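Beta-N-acetylglucosaminidase (Thermotoga maritima, PDB 3WO8) probably hydrolyses terminal non-reducing N-acetyl-D-hexosamine residues from N-acetyl-beta-D-hexosaminides, as a TIM-barrel glycosidase of glycosyl hydrolase family 3. Local coordinates at residues G154-A157 / C158-Y161; L299-L302 / L303-G306; R315-R318 / T319-Y323. One frame throughout, in Å; residues are numbered along the deposited sequence.

Interaction 1: G154-A157 / C158-Y161; sequences GARA and CEGY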
ATOM      1  N   GLY B 154      14.084 -15.385  13.426  1.00 41.13           N
ATOM      2  CA  GLY B 154      13.929 -16.064  12.152  1.00 39.15           C
ATOM      3  C   GLY B 154      12.764 -17.039  12.085  1.00 38.53           C
ATOM      4  O   GLY B 154      12.036 -17.142  11.043  1.00 37.20           O
ATOM      5  N   ALA B 155      12.592 -17.785  13.176  1.00 37.30           N
ATOM      6  CA  ALA B 155      11.574 -18.830  13.175  1.00 38.33           C
ATOM      7  C   ALA B 155      10.251 -18.166  13.396  1.00 39.32           C
ATOM      8  O   ALA B 155       9.296 -18.439  12.668  1.00 38.24           O
ATOM      9  CB  ALA B 155      11.834 -19.894  14.228  1.00 38.09           C
ATOM     10  N   ARG B 156      10.209 -17.235  14.341  1.00 39.52           N
ATOM     11  CA  ARG B 156       8.978 -16.432  14.517  1.00 45.88           C
ATOM     12  C   ARG B 156       8.534 -15.794  13.189  1.00 43.67           C
ATOM     13  O   ARG B 156       7.349 -15.795  12.852  1.00 44.36           O
ATOM     14  CB  ARG B 156       9.175 -15.348  15.574  1.00 52.07           C
ATOM     15  CG  ARG B 156       9.603 -15.877  16.942  1.00 56.50           C
ATOM     16  CD  ARG B 156       8.468 -16.124  17.926  1.00 57.31           C
ATOM     17  NE  ARG B 156       7.291 -16.786  17.350  1.00 60.07           N
ATOM     18  CZ  ARG B 156       6.035 -16.573  17.782  1.00 67.00           C
ATOM     19  NH1 ARG B 156       5.781 -15.724  18.795  1.00 63.08           N
ATOM     20  NH2 ARG B 156       5.015 -17.193  17.195  1.00 64.38           N
ATOM     21  N   ALA B 157       9.502 -15.303  12.420  1.00 40.83           N
ATOM     22  CA  ALA B 157       9.220 -14.666  11.152  1.00 42.32           C
ATOM     23  C   ALA B 157       8.675 -15.645  10.152  1.00 43.64           C
ATOM     24  O   ALA B 157       7.702 -15.369   9.427  1.00 38.08           O
ATOM     25  CB  ALA B 157      10.484 -14.049  10.604  1.00 45.93           C
ATOM     26  N   CYS B 158       9.311 -16.807  10.095  1.00 44.83           N
ATOM     27  CA  CYS B 158       8.846 -17.801   9.156  1.00 44.69           C
ATOM     28  C   CYS B 158       7.421 -18.219   9.536  1.00 45.77           C
ATOM     29  O   CYS B 158       6.542 -18.318   8.666  1.00 46.03           O
ATOM     30  CB  CYS B 158       9.810 -18.974   9.103  1.00 48.45           C
ATOM     31  SG  CYS B 158      11.399 -18.623   8.297  1.00 43.05           S
ATOM     32  N   GLU B 159       7.187 -18.416  10.833  1.00 48.22           N
ATOM     33  CA  GLU B 159       5.849 -18.755  11.337  1.00 52.46           C
ATOM     34  C   GLU B 159       4.836 -17.700  10.912  1.00 49.42           C
ATOM     35  O   GLU B 159       3.774 -18.036  10.364  1.00 39.43           O
ATOM     36  CB  GLU B 159       5.842 -18.851  12.869  1.00 62.15           C
ATOM     37  CG  GLU B 159       6.537 -20.091  13.441  1.00 70.09           C
ATOM     38  CD  GLU B 159       6.947 -19.956  14.911  1.00 76.66           C
ATOM     39  OE1 GLU B 159       6.456 -19.027  15.603  1.00 80.17           O
ATOM     40  OE2 GLU B 159       7.776 -20.781  15.369  1.00 78.50           O
ATOM     41  N   GLY B 160       5.190 -16.429  11.163  1.00 44.48           N
ATOM     42  CA  GLY B 160       4.350 -15.286  10.768  1.00 43.32           C
ATOM     43  C   GLY B 160       3.946 -15.326   9.299  1.00 43.59           C
ATOM     44  O   GLY B 160       2.757 -15.296   8.952  1.00 45.47           O
ATOM     45  N   TYR B 161       4.937 -15.447   8.426  1.00 40.46           N
ATOM     46  CA  TYR B 161       4.666 -15.428   7.007  1.00 38.52           C
ATOM     47  C   TYR B 161       3.793 -16.614   6.608  1.00 37.47           C
ATOM     48  O   TYR B 161       2.957 -16.516   5.716  1.00 38.48           O
ATOM     49  CB  TYR B 161       5.968 -15.468   6.203  1.00 39.89           C
ATOM     50  CG  TYR B 161       6.780 -14.184   6.143  1.00 39.58           C
ATOM     51  CD1 TYR B 161       6.320 -13.068   5.448  1.00 36.86           C
ATOM     52  CD2 TYR B 161       8.039 -14.096   6.751  1.00 42.54           C
ATOM     53  CE1 TYR B 161       7.078 -11.891   5.390  1.00 37.18           C
ATOM     54  CE2 TYR B 161       8.797 -12.913   6.706  1.00 40.21           C
ATOM     55  CZ  TYR B 161       8.312 -11.814   6.021  1.00 36.16           C
ATOM     56  OH  TYR B 161       9.060 -10.658   5.933  1.00 32.11           O
TER
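Glu-159 and Arg-156 meet one helical turn apart on helix 147-164, an i to i+3 pair whose charged ends form a salt bridge. The glutamate can be followed outward atom by atom. Glu-159 CB lies 3.4 Å from Arg-156 O. With CG opposite its own carbonyl carbon (chi1 -73°), the chain runs back along the helix, and Glu-159 CG comes within 3.3 Å of Ala-155 O. Beyond CG the chain is extended and carries the carboxylate to the arginine. There OE1 takes both bonds: Arg-156 NH2 lies 2.8 Å from Glu-159 OE1, nearly on its C-O axis, and Arg-156 NE lies 3.0 Å from the same oxygen, on its syn side but tilted from the carboxylate plane. The grip is therefore side-on, two nitrogens to one oxygen, with the carboxylate meeting the guanidinium at its edge and the two planes turned 56° apart. Arg-156 reaches this position by bending at chi2 and chi3. The other ends are also paired: Arg-156 NH1 with Asp-101, at the start of helix 100-117, and Glu-159 OE2 with Arg-211 of helix 203-211. On the buried side, Ala-157 CB stands 4.4 Å from Tyr-161 CE2. A glutamine in place of Glu-159 would probably leave Arg-156 and Arg-211 without their shared negative partner and weaken the charged link between the flanking helices. Since each carboxylate oxygen faces a different arginine, the chemistry implies a charge network across three helices of the barrel's outer layer, in which the two arginines probably offset the like charge of Glu-212, close to OE2.

Interaction 2: L299-L302 / L303-G306; sequences LVKL and LEDG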
ATOM      1  N   LEU B 299      20.225 -26.908 -20.076  1.00 66.51           N
ATOM      2  CA  LEU B 299      19.770 -28.016 -19.227  1.00 68.41           C
ATOM      3  C   LEU B 299      19.302 -29.202 -20.049  1.00 67.63           C
ATOM      4  O   LEU B 299      19.652 -30.354 -19.754  1.00 62.30           O
ATOM      5  CB  LEU B 299      18.621 -27.583 -18.309  1.00 71.70           C
ATOM      6  CG  LEU B 299      17.998 -28.703 -17.455  1.00 72.39           C
ATOM      7  CD1 LEU B 299      18.936 -29.061 -16.316  1.00 73.52           C
ATOM      8  CD2 LEU B 299      16.642 -28.311 -16.902  1.00 72.73           C
ATOM      9  N   VAL B 300      18.491 -28.913 -21.061  1.00 67.51           N
ATOM     10  CA  VAL B 300      17.890 -29.956 -21.897  1.00 78.06           C
ATOM     11  C   VAL B 300      18.993 -30.761 -22.639  1.00 79.30           C
ATOM     12  O   VAL B 300      18.883 -31.985 -22.788  1.00 69.60           O
ATOM     13  CB  VAL B 300      16.781 -29.363 -22.839  1.00 83.49           C
ATOM     14  CG1 VAL B 300      17.355 -28.723 -24.104  1.00 82.81           C
ATOM     15  CG2 VAL B 300      15.732 -30.415 -23.191  1.00 80.56           C
ATOM     16  N   LYS B 301      20.058 -30.060 -23.054  1.00 86.44           N
ATOM     17  CA  LYS B 301      21.284 -30.685 -23.618  1.00 90.14           C
ATOM     18  C   LYS B 301      22.058 -31.472 -22.573  1.00 87.57           C
ATOM     19  O   LYS B 301      22.336 -32.645 -22.781  1.00 93.06           O
ATOM     20  CB  LYS B 301      22.218 -29.652 -24.291  1.00 90.40           C
ATOM     21  CG  LYS B 301      22.239 -29.735 -25.818  1.00 96.04           C
ATOM     22  CD  LYS B 301      20.875 -29.421 -26.451  1.00103.05           C
ATOM     23  CE  LYS B 301      20.568 -30.271 -27.693  1.00102.28           C
ATOM     24  NZ  LYS B 301      19.112 -30.597 -27.828  1.00 97.01           N
ATOM     25  N   LEU B 302      22.384 -30.841 -21.447  1.00 77.33           N
ATOM     26  CA  LEU B 302      23.057 -31.545 -20.358  1.00 76.25           C
ATOM     27  C   LEU B 302      22.352 -32.825 -19.937  1.00 77.22           C
ATOM     28  O   LEU B 302      22.983 -33.719 -19.376  1.00 78.44           O
ATOM     29  CB  LEU B 302      23.188 -30.667 -19.114  1.00 81.92           C
ATOM     30  CG  LEU B 302      24.348 -29.668 -18.987  1.00 88.10           C
ATOM     31  CD1 LEU B 302      24.869 -29.598 -17.558  1.00 86.96           C
ATOM     32  CD2 LEU B 302      25.496 -29.997 -19.932  1.00 92.08           C
ATOM     33  N   LEU B 303      21.043 -32.884 -20.156  1.00 80.35           N
ATOM     34  CA  LEU B 303      20.264 -34.089 -19.872  1.00 85.72           C
ATOM     35  C   LEU B 303      20.520 -35.178 -20.903  1.00 91.34           C
ATOM     36  O   LEU B 303      20.670 -36.355 -20.546  1.00 89.36           O
ATOM     37  CB  LEU B 303      18.758 -33.775 -19.802  1.00 87.04           C
ATOM     38  CG  LEU B 303      18.049 -33.926 -18.442  1.00 85.45           C
ATOM     39  CD1 LEU B 303      18.918 -33.575 -17.234  1.00 82.83           C
ATOM     40  CD2 LEU B 303      16.773 -33.097 -18.444  1.00 82.56           C
ATOM     41  N   GLU B 304      20.560 -34.785 -22.174  1.00 91.81           N
ATOM     42  CA  GLU B 304      20.912 -35.711 -23.257  1.00 90.98           C
ATOM     43  C   GLU B 304      22.341 -36.177 -23.114  1.00 87.70           C
ATOM     44  O   GLU B 304      22.623 -37.342 -23.330  1.00 91.66           O
ATOM     45  CB  GLU B 304      20.753 -35.058 -24.622  1.00 93.82           C
ATOM     46  CG  GLU B 304      19.327 -35.059 -25.136  1.00 92.62           C
ATOM     47  CD  GLU B 304      18.965 -33.766 -25.843  1.00 89.72           C
ATOM     48  OE1 GLU B 304      19.873 -33.102 -26.397  1.00 82.75           O
ATOM     49  OE2 GLU B 304      17.770 -33.407 -25.828  1.00 83.30           O
ATOM     50  N   ASP B 305      23.232 -35.258 -22.752  1.00 81.27           N
ATOM     51  CA  ASP B 305      24.629 -35.591 -22.463  1.00 79.12           C
ATOM     52  C   ASP B 305      24.836 -36.514 -21.259  1.00 75.56           C
ATOM     53  O   ASP B 305      25.884 -37.132 -21.143  1.00 74.80           O
ATOM     54  CB  ASP B 305      25.457 -34.317 -22.242  1.00 82.72           C
ATOM     55  CG  ASP B 305      25.749 -33.577 -23.536  1.00 86.78           C
ATOM     56  OD1 ASP B 305      24.960 -33.729 -24.496  1.00 90.14           O
ATOM     57  OD2 ASP B 305      26.764 -32.846 -23.596  1.00 86.79           O
ATOM     58  N   GLY B 306      23.873 -36.586 -20.347  1.00 74.24           N
ATOM     59  CA  GLY B 306      24.058 -37.360 -19.114  1.00 72.79           C
ATOM     60  C   GLY B 306      24.973 -36.636 -18.136  1.00 76.99           C
ATOM     61  O   GLY B 306      25.220 -37.135 -17.039  1.00 67.29           O
TER
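A solvent-facing salt bridge, formed within one turn near the end of helix 292-304, joins Lys-301 to Glu-304 on the outside of the barrel domain. The evidence is the approach of Lys-301 NZ to Glu-304 OE1 at 3.0 Å, where the amine uses the syn lone pair of that oxygen. Glu-304 OE2 is 3.7 Å from Lys-301 NZ, so the lysine engages the carboxylate through one oxygen. The lysine chain bends at chi2, chi3 and chi4 and crosses the glutamate at a slant, and Lys-301 CE lies 3.2 Å from Glu-304 OE1. From the other direction, Glu-304 bends at chi2 (141°), which turns its carboxylate back over the preceding turn, where Glu-304 CD sits 3.5 Å from Val-300 O.

Beneath this pair the backbone bonding is uneven. Asp-305 N donates an almost straight bond of 2.8 Å to Lys-301 O, at an N-H...O angle of 172°, whereas the bond from Glu-304 N to Val-300 O is weak. Gly-306 then leaves helical geometry with a positive phi of 75°, a conformation that glycine adopts readily. The opposite character appears on the buried side, where Leu-299 and Leu-302 pack against helix 269-279. Leu-302 also touches Val-308 in the following loop, as does Leu-303 at the margin of the buried side.

This last turn is thus two-sided, with buried leucines turned to the protein and charges to solvent. Because the ion pair is exposed, water and salt would be expected to screen it, and its contribution is probably modest.

Interaction 3: R315-R318 / T319-Y323; sequences RSIR and TVEKY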
ATOM      1  N   ARG B 315      13.555 -35.426  -9.097  1.00 58.56           N
ATOM      2  CA  ARG B 315      13.362 -35.265  -7.662  1.00 61.16           C
ATOM      3  C   ARG B 315      13.022 -33.823  -7.354  1.00 59.09           C
ATOM      4  O   ARG B 315      12.183 -33.513  -6.534  1.00 54.88           O
ATOM      5  CB  ARG B 315      14.666 -35.572  -6.939  1.00 69.89           C
ATOM      6  CG  ARG B 315      14.504 -36.349  -5.661  1.00 77.53           C
ATOM      7  CD  ARG B 315      14.922 -37.805  -5.864  1.00 89.06           C
ATOM      8  NE  ARG B 315      15.611 -38.300  -4.676  1.00 98.01           N
ATOM      9  CZ  ARG B 315      16.858 -37.978  -4.318  1.00 95.78           C
ATOM     10  NH1 ARG B 315      17.355 -38.493  -3.201  1.00106.01           N
ATOM     11  NH2 ARG B 315      17.609 -37.157  -5.056  1.00 84.48           N
ATOM     12  N   SER B 316      13.766 -32.937  -7.993  1.00 63.94           N
ATOM     13  CA  SER B 316      13.569 -31.513  -7.838  1.00 63.28           C
ATOM     14  C   SER B 316      12.188 -31.166  -8.379  1.00 56.79           C
ATOM     15  O   SER B 316      11.416 -30.501  -7.712  1.00 55.85           O
ATOM     16  CB  SER B 316      14.682 -30.730  -8.551  1.00 60.33           C
ATOM     17  OG  SER B 316      15.899 -30.756  -7.807  1.00 54.62           O
ATOM     18  N   ILE B 317      11.841 -31.676  -9.549  1.00 52.61           N
ATOM     19  CA  ILE B 317      10.508 -31.394 -10.079  1.00 52.65           C
ATOM     20  C   ILE B 317       9.404 -31.759  -9.085  1.00 53.33           C
ATOM     21  O   ILE B 317       8.374 -31.102  -9.023  1.00 54.20           O
ATOM     22  CB  ILE B 317      10.266 -32.042 -11.441  1.00 48.36           C
ATOM     23  CG1 ILE B 317      11.105 -31.328 -12.501  1.00 52.45           C
ATOM     24  CG2 ILE B 317       8.806 -31.922 -11.832  1.00 49.05           C
ATOM     25  CD1 ILE B 317      11.297 -32.115 -13.775  1.00 55.13           C
ATOM     26  N   ARG B 318       9.637 -32.786  -8.297  1.00 53.69           N
ATOM     27  CA  ARG B 318       8.638 -33.243  -7.357  1.00 60.83           C
ATOM     28  C   ARG B 318       8.599 -32.328  -6.138  1.00 51.18           C
ATOM     29  O   ARG B 318       7.525 -31.893  -5.741  1.00 50.20           O
ATOM     30  CB  ARG B 318       8.901 -34.704  -6.950  1.00 72.69           C
ATOM     31  CG  ARG B 318       7.651 -35.582  -6.928  1.00 86.53           C
ATOM     32  CD  ARG B 318       8.000 -37.071  -6.921  1.00 94.90           C
ATOM     33  NE  ARG B 318       8.629 -37.515  -8.177  1.00 96.71           N
ATOM     34  CZ  ARG B 318       9.906 -37.901  -8.337  1.00 96.95           C
ATOM     35  NH1 ARG B 318      10.782 -37.924  -7.321  1.00 85.28           N
ATOM     36  NH2 ARG B 318      10.317 -38.274  -9.551  1.00 99.60           N
ATOM     37  N   THR B 319       9.758 -32.029  -5.562  1.00 47.82           N
ATOM     38  CA  THR B 319       9.866 -31.064  -4.448  1.00 48.77           C
ATOM     39  C   THR B 319       9.161 -29.722  -4.756  1.00 47.60           C
ATOM     40  O   THR B 319       8.434 -29.162  -3.941  1.00 45.01           O
ATOM     41  CB  THR B 319      11.343 -30.788  -4.118  1.00 46.75           C
ATOM     42  OG1 THR B 319      11.995 -32.013  -3.787  1.00 46.03           O
ATOM     43  CG2 THR B 319      11.481 -29.857  -2.936  1.00 47.28           C
ATOM     44  N   VAL B 320       9.392 -29.227  -5.956  1.00 49.04           N
ATOM     45  CA  VAL B 320       8.741 -28.019  -6.434  1.00 50.67           C
ATOM     46  C   VAL B 320       7.231 -28.201  -6.522  1.00 48.66           C
ATOM     47  O   VAL B 320       6.494 -27.315  -6.121  1.00 56.49           O
ATOM     48  CB  VAL B 320       9.353 -27.541  -7.775  1.00 47.30           C
ATOM     49  CG1 VAL B 320       8.478 -26.497  -8.449  1.00 49.46           C
ATOM     50  CG2 VAL B 320      10.718 -26.936  -7.510  1.00 45.76           C
ATOM     51  N   GLU B 321       6.766 -29.338  -7.012  1.00 47.73           N
ATOM     52  CA  GLU B 321       5.316 -29.555  -7.114  1.00 50.13           C
ATOM     53  C   GLU B 321       4.621 -29.728  -5.759  1.00 47.90           C
ATOM     54  O   GLU B 321       3.431 -29.424  -5.619  1.00 46.62           O
ATOM     55  CB  GLU B 321       5.023 -30.729  -8.018  1.00 50.77           C
ATOM     56  CG  GLU B 321       5.351 -30.415  -9.470  1.00 55.00           C
ATOM     57  CD  GLU B 321       5.258 -31.631 -10.363  1.00 54.36           C
ATOM     58  OE1 GLU B 321       5.534 -32.732  -9.853  1.00 52.22           O
ATOM     59  OE2 GLU B 321       4.906 -31.480 -11.557  1.00 53.91           O
ATOM     60  N   LYS B 322       5.391 -30.200  -4.788  1.00 47.21           N
ATOM     61  CA  LYS B 322       4.957 -30.344  -3.428  1.00 52.16           C
ATOM     62  C   LYS B 322       4.653 -28.964  -2.851  1.00 52.08           C
ATOM     63  O   LYS B 322       3.619 -28.727  -2.238  1.00 52.07           O
ATOM     64  CB  LYS B 322       6.066 -31.027  -2.598  1.00 55.30           C
ATOM     65  CG  LYS B 322       5.606 -31.495  -1.218  1.00 62.59           C
ATOM     66  CD  LYS B 322       6.631 -32.408  -0.537  1.00 71.62           C
ATOM     67  CE  LYS B 322       7.508 -31.700   0.503  1.00 78.80           C
ATOM     68  NZ  LYS B 322       7.229 -32.135   1.900  1.00 77.21           N
ATOM     69  N   TYR B 323       5.594 -28.052  -3.041  1.00 54.39           N
ATOM     70  CA  TYR B 323       5.473 -26.720  -2.494  1.00 48.59           C
ATOM     71  C   TYR B 323       4.324 -25.991  -3.169  1.00 48.31           C
ATOM     72  O   TYR B 323       3.478 -25.390  -2.524  1.00 46.49           O
ATOM     73  CB  TYR B 323       6.771 -25.998  -2.690  1.00 44.26           C
ATOM     74  CG  TYR B 323       7.693 -26.228  -1.547  1.00 42.86           C
ATOM     75  CD1 TYR B 323       8.306 -27.435  -1.344  1.00 38.93           C
ATOM     76  CD2 TYR B 323       7.954 -25.218  -0.654  1.00 46.27           C
ATOM     77  CE1 TYR B 323       9.179 -27.629  -0.281  1.00 36.96           C
ATOM     78  CE2 TYR B 323       8.812 -25.403   0.410  1.00 44.10           C
ATOM     79  CZ  TYR B 323       9.414 -26.616   0.596  1.00 37.45           C
ATOM     80  OH  TYR B 323      10.249 -26.738   1.676  1.00 35.94           O
TER
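Thr-319 sets its hydroxyl by a chi1 of -58°, which places OG1 opposite its own carbonyl carbon and directs it back at Arg-315 O, one turn earlier. The resulting bond, Thr-319 OG1 to Arg-315 O at 3.1 Å, comes from above the carbonyl plane and not onto a lone pair. The backbone amide Thr-319 N reaches the same Arg-315 O at 3.0 Å and an N-H...O angle of 175°. One carbonyl oxygen therefore accepts twice from one residue, and the hydroxyl is satisfied inside its own helix.

Two residues further on, Glu-321 CG sits beside the backbone N (chi1 -70°) and the extended chain runs next to that of Ile-317, both pointing the same way. The touch is between Ile-317 CG2 and Glu-321 CD, at 3.9 Å, a van der Waals contact of a methyl group with the carboxylate carbon. Closer still, Glu-321 CG passes 3.1 Å from Ile-317 O.

The helix that holds these pairs, 310-326, lies against the barrel on one side. Ser-316 OG bonds to Asn-282, just before strand 283-286, and Tyr-323 OH bonds to the carbonyl of Val-215, just before strand 216-219. Between them Val-320 touches Lys-18 and Leu-252, which precede strands 20-24 and 253-257, so the helix packs along the ends where several barrel strands begin.

How the interactions relate
All three contacts are local, each within a few residues, on or at the end of one helix of the N-terminal domain. Interactions 2 and 3 are neighbours, on consecutive helices, with centres about 20 Å apart and nearest atoms about 7 Å apart. Interaction 1 is more remote: its centre is about 22 Å from that of interaction 3 and about 38 Å from that of interaction 2. Interactions 1 and 2 are both i to i+3 salt bridges, whereas interaction 3 combines a hydroxyl-to-carbonyl bond with side-by-side packing. TIM-barrel active sites lie at the C-terminal ends of the strands; interaction 3 packs where strands begin, probably at the end away from the catalytic site.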